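Local coordinates for pesticidal crystal protein Cry2Aa (Bacillus thuringiensis serovar kurstaki, PDB 1I5P) that kills dipteran and lepidopteran larvae by binding to their midgut epithelial cells and promoting colloid-osmotic lysis, at residues 170-174 against 226-230; 548-554 against 615-620. Residues are numbered along the deposited sequence.

Contact 1: 170-174 against 226-230; sequences QLLLL and TYQTA
Two helical segments, 170-174 early in helix 170-193 and 226-230 late in helix 202-232, cross steeply: N-to-C directions differ by 125° and axes approach to 9.9 Å. Leu171 and Thr226 have the nearest CA atoms, 6.2 Å apart. Thr226 takes the m rotamer, putting CG2 against the other backbone, 3.8 Å from both Gln170 C and Leu171 N, and 4.0 Å from CD2 of Leu174 (t,p). The CA-to-CB bond of Leu171 (t,p) points sideways to 226-230, yet CD2 reaches Ala230 CB at 3.7 Å and CD1 lies 4.4 Å from Tyr227 CA; the Tyr227 ring (chi1 t) packs on Phe244 and Phe253 of helix 238-259. Alongside, one water donates to OE1 of Gln170 (m,t) at 3.0 Å and Thr226 OG1 at 2.8 Å, while Gln170 NE2 and Thr226 OG1 also bond to the carbonyls of Gln165 and Tyr222. Such packing is characteristic of the delta-endotoxin helical bundle. Direct contact is thus van der Waals packing; the one polar link between the segments is the water bridge.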
loop_
_atom_site.group_PDB
_atom_site.type_symbol
_atom_site.label_atom_id
_atom_site.label_comp_id
_atom_site.label_asym_id
_atom_site.label_seq_id
_atom_site.Cartn_x
_atom_site.Cartn_y
_atom_site.Cartn_z
ATOM N N GLN A 170 -5.593 -6.171 -22.125
ATOM C CA GLN A 170 -4.492 -5.623 -21.339
ATOM C C GLN A 170 -4.743 -5.595 -19.836
ATOM O O GLN A 170 -3.852 -5.938 -19.063
ATOM C CB GLN A 170 -4.125 -4.223 -21.837
ATOM C CG GLN A 170 -3.845 -4.167 -23.334
ATOM C CD GLN A 170 -3.009 -2.971 -23.729
ATOM O OE1 GLN A 170 -3.292 -1.841 -23.330
ATOM N NE2 GLN A 170 -1.967 -3.211 -24.522
ATOM N N LEU A 171 -5.942 -5.203 -19.414
ATOM C CA LEU A 171 -6.234 -5.158 -17.981
ATOM C C LEU A 171 -6.338 -6.564 -17.406
ATOM O O LEU A 171 -5.857 -6.838 -16.307
ATOM C CB LEU A 171 -7.543 -4.414 -17.703
ATOM C CG LEU A 171 -7.880 -4.250 -16.213
ATOM C CD1 LEU A 171 -6.952 -3.192 -15.591
ATOM C CD2 LEU A 171 -9.334 -3.832 -16.051
ATOM N N LEU A 172 -6.976 -7.456 -18.154
ATOM C CA LEU A 172 -7.144 -8.830 -17.711
ATOM C C LEU A 172 -5.810 -9.551 -17.542
ATOM O O LEU A 172 -5.655 -10.386 -16.651
ATOM C CB LEU A 172 -8.023 -9.591 -18.709
ATOM C CG LEU A 172 -8.310 -11.058 -18.385
ATOM C CD1 LEU A 172 -8.673 -11.199 -16.913
ATOM C CD2 LEU A 172 -9.444 -11.564 -19.274
ATOM N N LEU A 173 -4.852 -9.215 -18.397
ATOM C CA LEU A 173 -3.535 -9.827 -18.366
ATOM C C LEU A 173 -2.534 -9.056 -17.509
ATOM O O LEU A 173 -1.422 -9.523 -17.274
ATOM C CB LEU A 173 -2.991 -9.938 -19.791
ATOM C CG LEU A 173 -3.767 -10.845 -20.751
ATOM C CD1 LEU A 173 -3.287 -10.629 -22.179
ATOM C CD2 LEU A 173 -3.570 -12.298 -20.337
ATOM N N LEU A 174 -2.928 -7.877 -17.036
ATOM C CA LEU A 174 -2.020 -7.048 -16.242
ATOM C C LEU A 174 -1.344 -7.790 -15.072
ATOM O O LEU A 174 -0.136 -7.643 -14.868
ATOM C CB LEU A 174 -2.740 -5.793 -15.746
ATOM C CG LEU A 174 -1.831 -4.615 -15.360
ATOM C CD1 LEU A 174 -0.915 -4.241 -16.535
ATOM C CD2 LEU A 174 -2.679 -3.419 -14.945
ATOM N N THR A 226 -2.465 1.358 -18.126
ATOM C CA THR A 226 -3.509 0.350 -18.304
ATOM C C THR A 226 -4.560 0.457 -17.202
ATOM O O THR A 226 -5.764 0.432 -17.464
ATOM C CB THR A 226 -2.918 -1.078 -18.301
ATOM O OG1 THR A 226 -1.984 -1.209 -19.379
ATOM C CG2 THR A 226 -4.019 -2.123 -18.475
ATOM N N TYR A 227 -4.096 0.577 -15.966
ATOM C CA TYR A 227 -5.003 0.677 -14.835
ATOM C C TYR A 227 -5.801 1.977 -14.844
ATOM O O TYR A 227 -7.008 1.965 -14.613
ATOM C CB TYR A 227 -4.224 0.571 -13.531
ATOM C CG TYR A 227 -5.074 0.783 -12.300
ATOM C CD1 TYR A 227 -5.884 -0.233 -11.804
ATOM C CD2 TYR A 227 -5.053 2.000 -11.622
ATOM C CE1 TYR A 227 -6.650 -0.048 -10.659
ATOM C CE2 TYR A 227 -5.820 2.196 -10.477
ATOM C CZ TYR A 227 -6.611 1.168 -9.999
ATOM O OH TYR A 227 -7.354 1.365 -8.859
ATOM N N GLN A 228 -5.129 3.096 -15.105
ATOM C CA GLN A 228 -5.812 4.395 -15.123
ATOM C C GLN A 228 -6.919 4.453 -16.160
ATOM O O GLN A 228 -7.982 5.004 -15.900
ATOM C CB GLN A 228 -4.824 5.543 -15.371
ATOM C CG GLN A 228 -4.059 5.968 -14.132
ATOM C CD GLN A 228 -3.414 7.342 -14.279
ATOM O OE1 GLN A 228 -2.487 7.527 -15.065
ATOM N NE2 GLN A 228 -3.907 8.312 -13.515
ATOM N N THR A 229 -6.667 3.895 -17.337
ATOM C CA THR A 229 -7.678 3.890 -18.388
ATOM C C THR A 229 -8.928 3.142 -17.914
ATOM O O THR A 229 -10.057 3.597 -18.108
ATOM C CB THR A 229 -7.144 3.216 -19.673
ATOM O OG1 THR A 229 -6.076 4.003 -20.213
ATOM C CG2 THR A 229 -8.249 3.083 -20.713
ATOM N N ALA A 230 -8.715 1.994 -17.280
ATOM C CA ALA A 230 -9.823 1.181 -16.787
ATOM C C ALA A 230 -10.544 1.852 -15.628
ATOM O O ALA A 230 -11.774 1.822 -15.548
ATOM C CB ALA A 230 -9.309 -0.183 -16.349
HETATM O O HOH W 1 -2.213 0.401 -21.683
#

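Contact 2: 548-554 against 615-620; sequences RVSSIGN and TPFDLM
Phe617 (chi1 t, chi2 100°) sets its ring obliquely against Val549, CZ lying 3.5 Å from Val549 CB, and reaches Ser551 CB with CD1 at 4.2 Å. Val549 (m) also meets Leu619, CG1 to CD2 4.1 Å. The backbones are extended and antiparallel, strands 548-550 and 617-620 running at 158° with axes 4.7 Å apart. Val549 and Leu619 form a non-hydrogen-bonded pair (CA-CA 4.8 Å), Ser550 and Asp618 a hydrogen-bonded one (CA-CA 5.0 Å). Ser550 N donates to Asp618 O and Asp618 N to Ser550 O, both 3.0 Å; Met620 N donates to Arg548 O at 2.8 Å. On the face of Ser550 and Asp618, Met620 SD lies 3.7 Å from Ser550 CB, and a water joins Ser550 OG (2.6 Å) to Asp618 OD2 (2.7 Å); these side chains also bond to Arg586 N and Ser522 OG. Past the strands, Ile552 centres an inverse gamma turn. Gly553, at phi 150°, has no room for a CB, which would clash with Thr615 OG1. Waters fill the widening gap, one linking Ile552 N and Pro616 O (2.7 Å each), another Asn554 O (2.6 Å) and Thr615 O (2.8 Å). Strand 541-550 pairs further with 585-597, and 617-626 with 522-525, an arrangement typical of the jelly-roll beta sandwich of the C-terminal delta-endotoxin domain.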
loop_
_atom_site.group_PDB
_atom_site.type_symbol
_atom_site.label_atom_id
_atom_site.label_comp_id
_atom_site.label_asym_id
_atom_site.label_seq_id
_atom_site.Cartn_x
_atom_site.Cartn_y
_atom_site.Cartn_z
ATOM N N ARG A 548 12.731 11.407 -2.754
ATOM C CA ARG A 548 12.103 11.099 -4.028
ATOM C C ARG A 548 11.051 12.183 -4.192
ATOM O O ARG A 548 10.134 12.301 -3.380
ATOM C CB ARG A 548 11.450 9.711 -4.012
ATOM C CG ARG A 548 10.650 9.406 -5.276
ATOM C CD ARG A 548 10.427 7.911 -5.486
ATOM N NE ARG A 548 11.663 7.211 -5.830
ATOM C CZ ARG A 548 11.728 5.935 -6.200
ATOM N NH1 ARG A 548 10.624 5.205 -6.279
ATOM N NH2 ARG A 548 12.900 5.385 -6.495
ATOM N N VAL A 549 11.197 12.989 -5.236
ATOM C CA VAL A 549 10.267 14.083 -5.458
ATOM C C VAL A 549 9.950 14.292 -6.924
ATOM O O VAL A 549 10.645 13.791 -7.812
ATOM C CB VAL A 549 10.837 15.419 -4.917
ATOM C CG1 VAL A 549 11.482 15.207 -3.554
ATOM C CG2 VAL A 549 11.856 15.988 -5.907
ATOM N N SER A 550 8.892 15.059 -7.161
ATOM C CA SER A 550 8.479 15.403 -8.511
ATOM C C SER A 550 8.263 16.910 -8.512
ATOM O O SER A 550 7.597 17.446 -7.627
ATOM C CB SER A 550 7.180 14.692 -8.891
ATOM O OG SER A 550 6.777 15.067 -10.199
ATOM N N SER A 551 8.835 17.589 -9.497
ATOM C CA SER A 551 8.698 19.034 -9.583
ATOM C C SER A 551 8.636 19.461 -11.045
ATOM O O SER A 551 9.668 19.623 -11.698
ATOM C CB SER A 551 9.885 19.708 -8.883
ATOM O OG SER A 551 9.749 21.120 -8.876
ATOM N N ILE A 552 7.422 19.622 -11.559
ATOM C CA ILE A 552 7.252 20.044 -12.942
ATOM C C ILE A 552 7.381 21.559 -12.935
ATOM O O ILE A 552 6.413 22.292 -13.125
ATOM C CB ILE A 552 5.881 19.634 -13.493
ATOM C CG1 ILE A 552 5.562 18.196 -13.075
ATOM C CG2 ILE A 552 5.881 19.761 -15.011
ATOM C CD1 ILE A 552 6.619 17.184 -13.487
ATOM N N GLY A 553 8.606 22.002 -12.689
ATOM C CA GLY A 553 8.922 23.412 -12.609
ATOM C C GLY A 553 10.069 23.493 -11.627
ATOM O O GLY A 553 10.526 22.459 -11.136
ATOM N N ASN A 554 10.549 24.696 -11.334
ATOM C CA ASN A 554 11.651 24.840 -10.395
ATOM C C ASN A 554 11.192 24.966 -8.956
ATOM O O ASN A 554 10.156 25.564 -8.661
ATOM C CB ASN A 554 12.514 26.047 -10.747
ATOM C CG ASN A 554 13.413 25.793 -11.930
ATOM O OD1 ASN A 554 14.096 24.773 -12.000
ATOM N ND2 ASN A 554 13.427 26.731 -12.869
ATOM N N THR A 615 4.626 26.285 -9.405
ATOM C CA THR A 615 4.027 24.981 -9.671
ATOM C C THR A 615 4.124 24.119 -8.415
ATOM O O THR A 615 5.068 24.250 -7.633
ATOM C CB THR A 615 4.743 24.265 -10.822
ATOM O OG1 THR A 615 6.153 24.489 -10.715
ATOM C CG2 THR A 615 4.248 24.783 -12.160
ATOM N N PRO A 616 3.155 23.214 -8.214
ATOM C CA PRO A 616 3.125 22.330 -7.047
ATOM C C PRO A 616 4.368 21.469 -6.939
ATOM O O PRO A 616 5.069 21.250 -7.924
ATOM C CB PRO A 616 1.867 21.495 -7.279
ATOM C CG PRO A 616 1.002 22.419 -8.092
ATOM C CD PRO A 616 2.004 22.937 -9.086
ATOM N N PHE A 617 4.635 20.991 -5.729
ATOM C CA PHE A 617 5.783 20.132 -5.470
ATOM C C PHE A 617 5.271 18.846 -4.834
ATOM O O PHE A 617 4.448 18.880 -3.920
ATOM C CB PHE A 617 6.761 20.831 -4.521
ATOM C CG PHE A 617 7.966 20.002 -4.149
ATOM C CD1 PHE A 617 9.191 20.215 -4.777
ATOM C CD2 PHE A 617 7.888 19.037 -3.142
ATOM C CE1 PHE A 617 10.319 19.490 -4.410
ATOM C CE2 PHE A 617 9.014 18.304 -2.766
ATOM C CZ PHE A 617 10.231 18.532 -3.401
ATOM N N ASP A 618 5.752 17.710 -5.324
ATOM C CA ASP A 618 5.347 16.419 -4.778
ATOM C C ASP A 618 6.471 15.783 -3.972
ATOM O O ASP A 618 7.513 15.435 -4.523
ATOM C CB ASP A 618 4.952 15.451 -5.898
ATOM C CG ASP A 618 3.502 15.608 -6.335
ATOM O OD1 ASP A 618 2.605 15.074 -5.651
ATOM O OD2 ASP A 618 3.264 16.267 -7.366
ATOM N N LEU A 619 6.260 15.641 -2.667
ATOM C CA LEU A 619 7.241 14.990 -1.804
ATOM C C LEU A 619 6.731 13.548 -1.850
ATOM O O LEU A 619 5.705 13.232 -1.243
ATOM C CB LEU A 619 7.147 15.524 -0.373
ATOM C CG LEU A 619 8.436 15.674 0.445
ATOM C CD1 LEU A 619 8.097 15.429 1.906
ATOM C CD2 LEU A 619 9.519 14.710 -0.019
ATOM N N MET A 620 7.443 12.686 -2.571
ATOM C CA MET A 620 7.015 11.300 -2.747
ATOM C C MET A 620 7.552 10.238 -1.794
ATOM O O MET A 620 6.803 9.348 -1.379
ATOM C CB MET A 620 7.272 10.898 -4.196
ATOM C CG MET A 620 6.531 11.807 -5.173
ATOM S SD MET A 620 7.028 11.573 -6.870
ATOM C CE MET A 620 6.178 10.024 -7.215
HETATM O O HOH W 2 4.870 16.648 -9.562
HETATM O O HOH W 3 5.190 19.615 -10.007
HETATM O O HOH W 4 7.581 25.435 -8.188
#

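Overall arrangement
Along the chain, both segments of contact 1 precede those of contact 2, and the two belong to different domains. The first joins helices 170-193 and 202-232 of the N-terminal helical bundle; the second joins strands 541-550 and 617-626 of the C-terminal sandwich. Their centres are 27 Å apart and their nearest atoms about 12 Å, so they do not touch. The domains nevertheless meet close by: Tyr227 and Gln228 of contact 1 reach Phe516, and Arg548 of contact 2 bonds to the carbonyl of Ser260, just after helix 238-259. Each contact lies inside its own domain, near their common boundary, in a toxin whose helical bundle is generally held to form the pore.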